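Local coordinates for uncharacterized conserved protein (Methanopyrus kandleri AV19, PDB 2QYA) that is of unknown function but belongs to the DUF424 family and is found as a two-chain assembly in the crystal, at residues Leu21-Leu26 against Leu77-Ala81; Tyr66-Lys70 against Leu110-Pro114. The protein carries 2 engineered substitutions. All blocks are in the same frame, centred on the assembly; numbering follows the deposited sequence.

Contact 1 (Leu21-Leu26 against Leu77-Ala81); sequences LCDEDL and LGELA
Cys22 and Leu77 form a parallel beta bridge: Leu77 N donates to Leu21 O at 3.0 Å and Asp23 N to Leu77 O at 3.1 Å, and Cys22 CA leans on Leu77 O in a CA-H...O contact. Just past the bridge, the Asp23 carboxylate reaches the first turn of helix 79-87, whose N-cap position is held by Gly78. The Asp23 side chain places CG anti to its own carbonyl carbon (chi1 -70°), and each oxygen uses its syn lone pair: Asp23 OD1 accepts from Ala81 N at 2.7 Å and Asp23 OD2 from Leu80 N at 3.1 Å. Two bonds thus fix the carboxylate's rotation, and the helix N-terminus probably stabilises its negative charge. Gly78 lets it come this close, with Asp23 CG 3.6 Å from Gly78 CA. Around this polar core, Leu21 CB meets Ala81 CB at 3.8 Å, and Leu26 CD1 lies against Leu77 CG at 3.9 Å. The contact joins the ends of strands 16-23 and 71-77, neighbours in the mixed sheet, where the latter turns into its helix. Leu21 touches helices 52-66 and 79-87, Ala81 touches Val6 of strand 6-13, and Cys22 and Leu77 both rest on Ile40.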
ATOM      1  N   LEU A  21     -10.154   4.615  -3.794  1.00 36.92           N
ATOM      2  CA  LEU A  21     -11.317   5.241  -4.405  1.00 38.08           C
ATOM      3  C   LEU A  21     -12.311   5.405  -3.300  1.00 38.56           C
ATOM      4  O   LEU A  21     -12.483   4.493  -2.491  1.00 39.08           O
ATOM      5  CB  LEU A  21     -11.908   4.349  -5.493  1.00 37.72           C
ATOM      6  CG  LEU A  21     -11.128   4.177  -6.784  1.00 39.17           C
ATOM      7  CD1 LEU A  21     -11.292   2.757  -7.282  1.00 43.80           C
ATOM      8  CD2 LEU A  21     -11.643   5.146  -7.822  1.00 41.16           C
ATOM      9  N   CYS A  22     -12.959   6.558  -3.246  1.00 38.92           N
ATOM     10  CA  CYS A  22     -13.989   6.781  -2.240  1.00 39.77           C
ATOM     11  C   CYS A  22     -15.092   7.629  -2.848  1.00 40.80           C
ATOM     12  O   CYS A  22     -14.795   8.601  -3.561  1.00 40.53           O
ATOM     13  CB  CYS A  22     -13.377   7.504  -1.041  1.00 39.25           C
ATOM     14  SG  CYS A  22     -14.376   7.676   0.429  1.00 40.48           S
ATOM     15  N   ASP A  23     -16.354   7.285  -2.572  1.00 41.55           N
ATOM     16  CA  ASP A  23     -17.468   8.180  -2.930  1.00 42.83           C
ATOM     17  C   ASP A  23     -17.278   9.534  -2.238  1.00 42.81           C
ATOM     18  O   ASP A  23     -17.001   9.612  -1.044  1.00 42.48           O
ATOM     19  CB  ASP A  23     -18.840   7.567  -2.584  1.00 42.77           C
ATOM     20  CG  ASP A  23     -19.190   6.394  -3.480  1.00 44.27           C
ATOM     21  OD1 ASP A  23     -18.251   5.762  -4.041  1.00 45.69           O
ATOM     22  OD2 ASP A  23     -20.404   6.100  -3.640  1.00 44.99           O
ATOM     23  N   GLU A  24     -17.391  10.599  -3.013  1.00 44.03           N
ATOM     24  CA  GLU A  24     -17.163  11.939  -2.505  1.00 45.21           C
ATOM     25  C   GLU A  24     -18.096  12.260  -1.351  1.00 47.03           C
ATOM     26  O   GLU A  24     -17.651  12.796  -0.339  1.00 46.81           O
ATOM     27  CB  GLU A  24     -17.340  12.940  -3.631  1.00 45.22           C
ATOM     28  CG  GLU A  24     -16.762  14.310  -3.400  1.00 44.13           C
ATOM     29  CD  GLU A  24     -17.117  15.222  -4.555  1.00 42.60           C
ATOM     30  OE1 GLU A  24     -18.326  15.440  -4.749  1.00 41.12           O
ATOM     31  OE2 GLU A  24     -16.209  15.670  -5.283  1.00 39.60           O
ATOM     32  N   ASP A  25     -19.370  11.876  -1.474  1.00 48.94           N
ATOM     33  CA  ASP A  25     -20.358  12.156  -0.429  1.00 52.11           C
ATOM     34  C   ASP A  25     -20.122  11.399   0.886  1.00 53.03           C
ATOM     35  O   ASP A  25     -20.812  11.650   1.880  1.00 53.79           O
ATOM     36  CB  ASP A  25     -21.796  11.948  -0.947  1.00 52.95           C
ATOM     37  CG  ASP A  25     -22.080  10.511  -1.362  1.00 56.63           C
ATOM     38  OD1 ASP A  25     -21.212   9.614  -1.171  1.00 60.71           O
ATOM     39  OD2 ASP A  25     -23.197  10.268  -1.887  1.00 61.66           O
ATOM     40  N   LEU A  26     -19.149  10.486   0.884  1.00 54.02           N
ATOM     41  CA  LEU A  26     -18.788   9.700   2.062  1.00 54.80           C
ATOM     42  C   LEU A  26     -17.678  10.316   2.883  1.00 55.65           C
ATOM     43  O   LEU A  26     -17.522   9.991   4.049  1.00 55.89           O
ATOM     44  CB  LEU A  26     -18.345   8.301   1.654  1.00 54.54           C
ATOM     45  CG  LEU A  26     -19.341   7.241   1.196  1.00 54.20           C
ATOM     46  CD1 LEU A  26     -18.570   5.961   1.074  1.00 52.76           C
ATOM     47  CD2 LEU A  26     -20.509   7.084   2.171  1.00 54.13           C
ATOM     48  N   LEU A  77     -14.276   2.266  -1.430  1.00 37.36           N
ATOM     49  CA  LEU A  77     -15.343   2.411  -0.479  1.00 38.28           C
ATOM     50  C   LEU A  77     -16.500   3.255  -1.070  1.00 39.32           C
ATOM     51  O   LEU A  77     -16.320   4.445  -1.424  1.00 38.62           O
ATOM     52  CB  LEU A  77     -14.817   3.044   0.817  1.00 37.83           C
ATOM     53  CG  LEU A  77     -15.832   3.261   1.951  1.00 38.87           C
ATOM     54  CD1 LEU A  77     -16.268   1.935   2.642  1.00 38.47           C
ATOM     55  CD2 LEU A  77     -15.324   4.311   2.973  1.00 38.85           C
ATOM     56  N   GLY A  78     -17.687   2.642  -1.131  1.00 39.98           N
ATOM     57  CA  GLY A  78     -18.886   3.263  -1.700  1.00 40.49           C
ATOM     58  C   GLY A  78     -19.402   2.578  -2.947  1.00 41.53           C
ATOM     59  O   GLY A  78     -18.675   1.887  -3.659  1.00 40.86           O
ATOM     60  N   GLU A  79     -20.686   2.795  -3.211  1.00 42.99           N
ATOM     61  CA  GLU A  79     -21.397   2.195  -4.332  1.00 44.47           C
ATOM     62  C   GLU A  79     -20.800   2.599  -5.669  1.00 43.44           C
ATOM     63  O   GLU A  79     -20.521   1.762  -6.512  1.00 43.80           O
ATOM     64  CB  GLU A  79     -22.878   2.606  -4.249  1.00 44.58           C
ATOM     65  CG  GLU A  79     -23.717   2.232  -5.456  1.00 48.29           C
ATOM     66  CD  GLU A  79     -25.215   2.324  -5.178  1.00 48.34           C
ATOM     67  OE1 GLU A  79     -25.609   2.994  -4.185  1.00 50.70           O
ATOM     68  OE2 GLU A  79     -25.994   1.721  -5.965  1.00 54.97           O
ATOM     69  N   LEU A  80     -20.611   3.902  -5.867  1.00 43.37           N
ATOM     70  CA  LEU A  80     -19.979   4.407  -7.077  1.00 41.93           C
ATOM     71  C   LEU A  80     -18.535   3.940  -7.191  1.00 40.93           C
ATOM     72  O   LEU A  80     -18.123   3.489  -8.249  1.00 41.08           O
ATOM     73  CB  LEU A  80     -20.040   5.948  -7.082  1.00 43.35           C
ATOM     74  CG  LEU A  80     -19.936   6.641  -8.438  1.00 44.03           C
ATOM     75  CD1 LEU A  80     -21.177   6.298  -9.281  1.00 46.08           C
ATOM     76  CD2 LEU A  80     -19.748   8.175  -8.297  1.00 41.68           C
ATOM     77  N   ALA A  81     -17.765   4.045  -6.111  1.00 40.17           N
ATOM     78  CA  ALA A  81     -16.357   3.572  -6.112  1.00 40.03           C
ATOM     79  C   ALA A  81     -16.191   2.086  -6.461  1.00 40.07           C
ATOM     80  O   ALA A  81     -15.269   1.705  -7.189  1.00 39.87           O
ATOM     81  CB  ALA A  81     -15.660   3.882  -4.768  1.00 38.95           C
TER

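Contact 2 (Tyr66-Lys70 against Leu110-Pro114); sequences YEDEK and LPREP
Arg112 joins residues 110-114 to the loop after helix 52-66, starting at the backbone, where Arg112 N donates to Glu67 O at 2.8 Å. From there its side chain runs along the acidic pair Glu67 and Asp68. Arg112 CB passes 3.5 Å from Asp68 OD1, and Arg112 CG is 3.8 Å from Glu67 O. CD also passes Asp68 OD1. The chain then bends at chi3 (-54°), and this turn presents the guanidinium side-on to Asp68. Arg112 NE donates to Asp68 OD1 at 2.8 Å, meeting it on the syn side but somewhat out of the carboxylate plane. CZ has Asp68 OD1 and Glu67 OE2 as its neighbours. Arg112 NH2 donates almost straight to the syn lone pair of Asp68 OD2 at 3.2 Å. It also makes a weak second bond to Asp68 OD1. The two flat groups are close to coplanar, 17° apart, so Asp68 occupies the guanidinium edge. Glu67 comes instead over a face: its extended chain runs beside Arg112, and its carboxylate stacks on the guanidinium with Glu67 OE2 3.5 Å from Arg112 NH2. No N-H points at that oxygen, leaving a purely electrostatic salt bridge. Next to this network the Pro111 ring packs on the backbone of Lys70, with Pro111 CG 3.4 Å from Lys70 O. Lys70 takes part through its backbone, while its NZ is bonded to Gly14 O and its charge makes a cation-pi contact with Phe44 of the second subunit. One arginine therefore answers two acids in different ways, a directional bond pair at its edge and charge attraction over a face. Both carboxylates probably remain ionised beside it, although exposure to solvent would be expected to weaken the electrostatic part.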
ATOM      1  N   TYR A  66       1.993  -0.555 -13.805  1.00 40.23           N
ATOM      2  CA  TYR A  66       2.818  -1.138 -12.755  1.00 40.41           C
ATOM      3  C   TYR A  66       2.871  -2.660 -12.751  1.00 40.77           C
ATOM      4  O   TYR A  66       3.467  -3.237 -11.844  1.00 41.20           O
ATOM      5  CB  TYR A  66       2.353  -0.621 -11.396  1.00 41.44           C
ATOM      6  CG  TYR A  66       2.694   0.839 -11.235  1.00 41.94           C
ATOM      7  CD1 TYR A  66       4.023   1.261 -11.188  1.00 41.19           C
ATOM      8  CD2 TYR A  66       1.704   1.797 -11.213  1.00 41.87           C
ATOM      9  CE1 TYR A  66       4.346   2.625 -11.072  1.00 41.80           C
ATOM     10  CE2 TYR A  66       2.020   3.165 -11.095  1.00 42.48           C
ATOM     11  CZ  TYR A  66       3.328   3.554 -11.024  1.00 41.47           C
ATOM     12  OH  TYR A  66       3.631   4.892 -10.912  1.00 45.73           O
ATOM     13  N   GLU A  67       2.279  -3.283 -13.775  1.00 39.62           N
ATOM     14  CA  GLU A  67       2.100  -4.721 -13.848  1.00 39.84           C
ATOM     15  C   GLU A  67       3.397  -5.520 -13.761  1.00 39.46           C
ATOM     16  O   GLU A  67       3.351  -6.685 -13.397  1.00 39.62           O
ATOM     17  CB  GLU A  67       1.321  -5.115 -15.119  1.00 39.02           C
ATOM     18  CG  GLU A  67       2.089  -4.775 -16.371  1.00 40.31           C
ATOM     19  CD  GLU A  67       1.342  -5.077 -17.648  1.00 44.13           C
ATOM     20  OE1 GLU A  67       0.196  -5.597 -17.576  1.00 44.45           O
ATOM     21  OE2 GLU A  67       1.924  -4.777 -18.724  1.00 45.19           O
ATOM     22  N   ASP A  68       4.533  -4.914 -14.108  1.00 39.64           N
ATOM     23  CA  ASP A  68       5.811  -5.626 -14.046  1.00 40.36           C
ATOM     24  C   ASP A  68       6.719  -5.040 -12.980  1.00 40.66           C
ATOM     25  O   ASP A  68       7.882  -5.409 -12.887  1.00 41.88           O
ATOM     26  CB  ASP A  68       6.566  -5.585 -15.383  1.00 40.42           C
ATOM     27  CG  ASP A  68       5.869  -6.358 -16.500  1.00 40.46           C
ATOM     28  OD1 ASP A  68       5.290  -7.426 -16.279  1.00 42.21           O
ATOM     29  OD2 ASP A  68       5.932  -5.900 -17.645  1.00 43.42           O
ATOM     30  N   GLU A  69       6.219  -4.112 -12.184  1.00 40.19           N
ATOM     31  CA  GLU A  69       7.126  -3.346 -11.353  1.00 40.53           C
ATOM     32  C   GLU A  69       6.755  -3.224  -9.893  1.00 39.15           C
ATOM     33  O   GLU A  69       7.635  -3.131  -9.030  1.00 39.04           O
ATOM     34  CB  GLU A  69       7.330  -1.963 -11.967  1.00 41.81           C
ATOM     35  CG  GLU A  69       8.531  -1.957 -12.893  1.00 47.45           C
ATOM     36  CD  GLU A  69       8.273  -1.204 -14.164  1.00 55.37           C
ATOM     37  OE1 GLU A  69       7.618  -0.132 -14.089  1.00 58.71           O
ATOM     38  OE2 GLU A  69       8.730  -1.693 -15.234  1.00 58.51           O
ATOM     39  N   LYS A  70       5.461  -3.220  -9.610  1.00 36.73           N
ATOM     40  CA  LYS A  70       5.027  -2.983  -8.260  1.00 36.24           C
ATOM     41  C   LYS A  70       3.822  -3.837  -7.994  1.00 36.37           C
ATOM     42  O   LYS A  70       3.132  -4.261  -8.928  1.00 36.54           O
ATOM     43  CB  LYS A  70       4.646  -1.488  -8.074  1.00 35.90           C
ATOM     44  CG  LYS A  70       5.754  -0.478  -8.352  1.00 33.13           C
ATOM     45  CD  LYS A  70       6.767  -0.430  -7.226  1.00 32.93           C
ATOM     46  CE  LYS A  70       8.018   0.353  -7.672  1.00 35.02           C
ATOM     47  NZ  LYS A  70       9.009   0.553  -6.552  1.00 38.19           N
ATOM     48  N   LEU A 110      -0.461  -8.465  -7.682  1.00 37.00           N
ATOM     49  CA  LEU A 110       0.993  -8.593  -7.653  1.00 36.41           C
ATOM     50  C   LEU A 110       1.569  -8.508  -9.062  1.00 35.99           C
ATOM     51  O   LEU A 110       0.865  -8.759 -10.022  1.00 35.02           O
ATOM     52  CB  LEU A 110       1.434  -9.867  -6.881  1.00 37.23           C
ATOM     53  CG  LEU A 110       1.507  -9.608  -5.358  1.00 38.24           C
ATOM     54  CD1 LEU A 110       0.118  -9.496  -4.669  1.00 38.05           C
ATOM     55  CD2 LEU A 110       2.375 -10.653  -4.664  1.00 39.45           C
ATOM     56  N   PRO A 111       2.853  -8.133  -9.202  1.00 36.10           N
ATOM     57  CA  PRO A 111       3.415  -8.049 -10.559  1.00 36.89           C
ATOM     58  C   PRO A 111       3.499  -9.401 -11.285  1.00 38.39           C
ATOM     59  O   PRO A 111       3.498 -10.472 -10.629  1.00 37.92           O
ATOM     60  CB  PRO A 111       4.845  -7.542 -10.337  1.00 36.88           C
ATOM     61  CG  PRO A 111       4.971  -7.171  -8.942  1.00 35.92           C
ATOM     62  CD  PRO A 111       3.828  -7.774  -8.168  1.00 36.36           C
ATOM     63  N   ARG A 112       3.597  -9.348 -12.614  1.00 38.50           N
ATOM     64  CA  ARG A 112       3.824 -10.545 -13.395  1.00 39.81           C
ATOM     65  C   ARG A 112       5.203 -11.109 -13.077  1.00 40.91           C
ATOM     66  O   ARG A 112       6.184 -10.365 -12.896  1.00 39.35           O
ATOM     67  CB  ARG A 112       3.702 -10.260 -14.894  1.00 39.47           C
ATOM     68  CG  ARG A 112       2.299  -9.821 -15.285  1.00 41.13           C
ATOM     69  CD  ARG A 112       2.076  -9.576 -16.755  1.00 40.40           C
ATOM     70  NE  ARG A 112       3.007  -8.640 -17.394  1.00 42.13           N
ATOM     71  CZ  ARG A 112       3.058  -8.492 -18.723  1.00 42.49           C
ATOM     72  NH1 ARG A 112       2.244  -9.213 -19.485  1.00 41.77           N
ATOM     73  NH2 ARG A 112       3.908  -7.661 -19.300  1.00 41.22           N
ATOM     74  N   GLU A 113       5.257 -12.435 -13.000  1.00 42.40           N
ATOM     75  CA  GLU A 113       6.526 -13.160 -12.991  1.00 44.01           C
ATOM     76  C   GLU A 113       7.379 -12.716 -14.167  1.00 43.90           C
ATOM     77  O   GLU A 113       6.865 -12.478 -15.262  1.00 43.82           O
ATOM     78  CB  GLU A 113       6.263 -14.662 -13.094  1.00 44.95           C
ATOM     79  CG  GLU A 113       5.625 -15.247 -11.857  1.00 48.30           C
ATOM     80  CD  GLU A 113       6.631 -15.745 -10.870  1.00 52.22           C
ATOM     81  OE1 GLU A 113       7.787 -15.300 -10.928  1.00 57.65           O
ATOM     82  OE2 GLU A 113       6.271 -16.579 -10.023  1.00 54.84           O
ATOM     83  N   PRO A 114       8.694 -12.605 -13.954  1.00 43.77           N
ATOM     84  CA  PRO A 114       9.531 -12.089 -15.040  1.00 43.58           C
ATOM     85  C   PRO A 114       9.630 -13.045 -16.236  1.00 43.19           C
ATOM     86  O   PRO A 114       9.559 -14.266 -16.077  1.00 43.70           O
ATOM     87  CB  PRO A 114      10.917 -11.903 -14.375  1.00 43.73           C
ATOM     88  CG  PRO A 114      10.655 -12.042 -12.880  1.00 45.07           C
ATOM     89  CD  PRO A 114       9.467 -12.945 -12.751  1.00 43.33           C
TER

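In the fold
Contacts 1 and 2 lie on opposite sides of the chain's centre, with their centres 27 Å apart and their nearest atoms about 14 Å apart. Strand 71-77 connects them: residues 66-70 lead into it, and residues 77-81 carry it into helix 79-87. Along the chain their segments alternate, so the two connections cross. Contact 1 is buried and touches no other chain of the assembly, whereas contact 2 is a surface contact near the second subunit, where Pro114 packs on Arg36 of that subunit. Each relies on an aspartate held by two nitrogens, backbone amides in contact 1 and one arginine in contact 2. With the function unknown, neither can be tied to an active site.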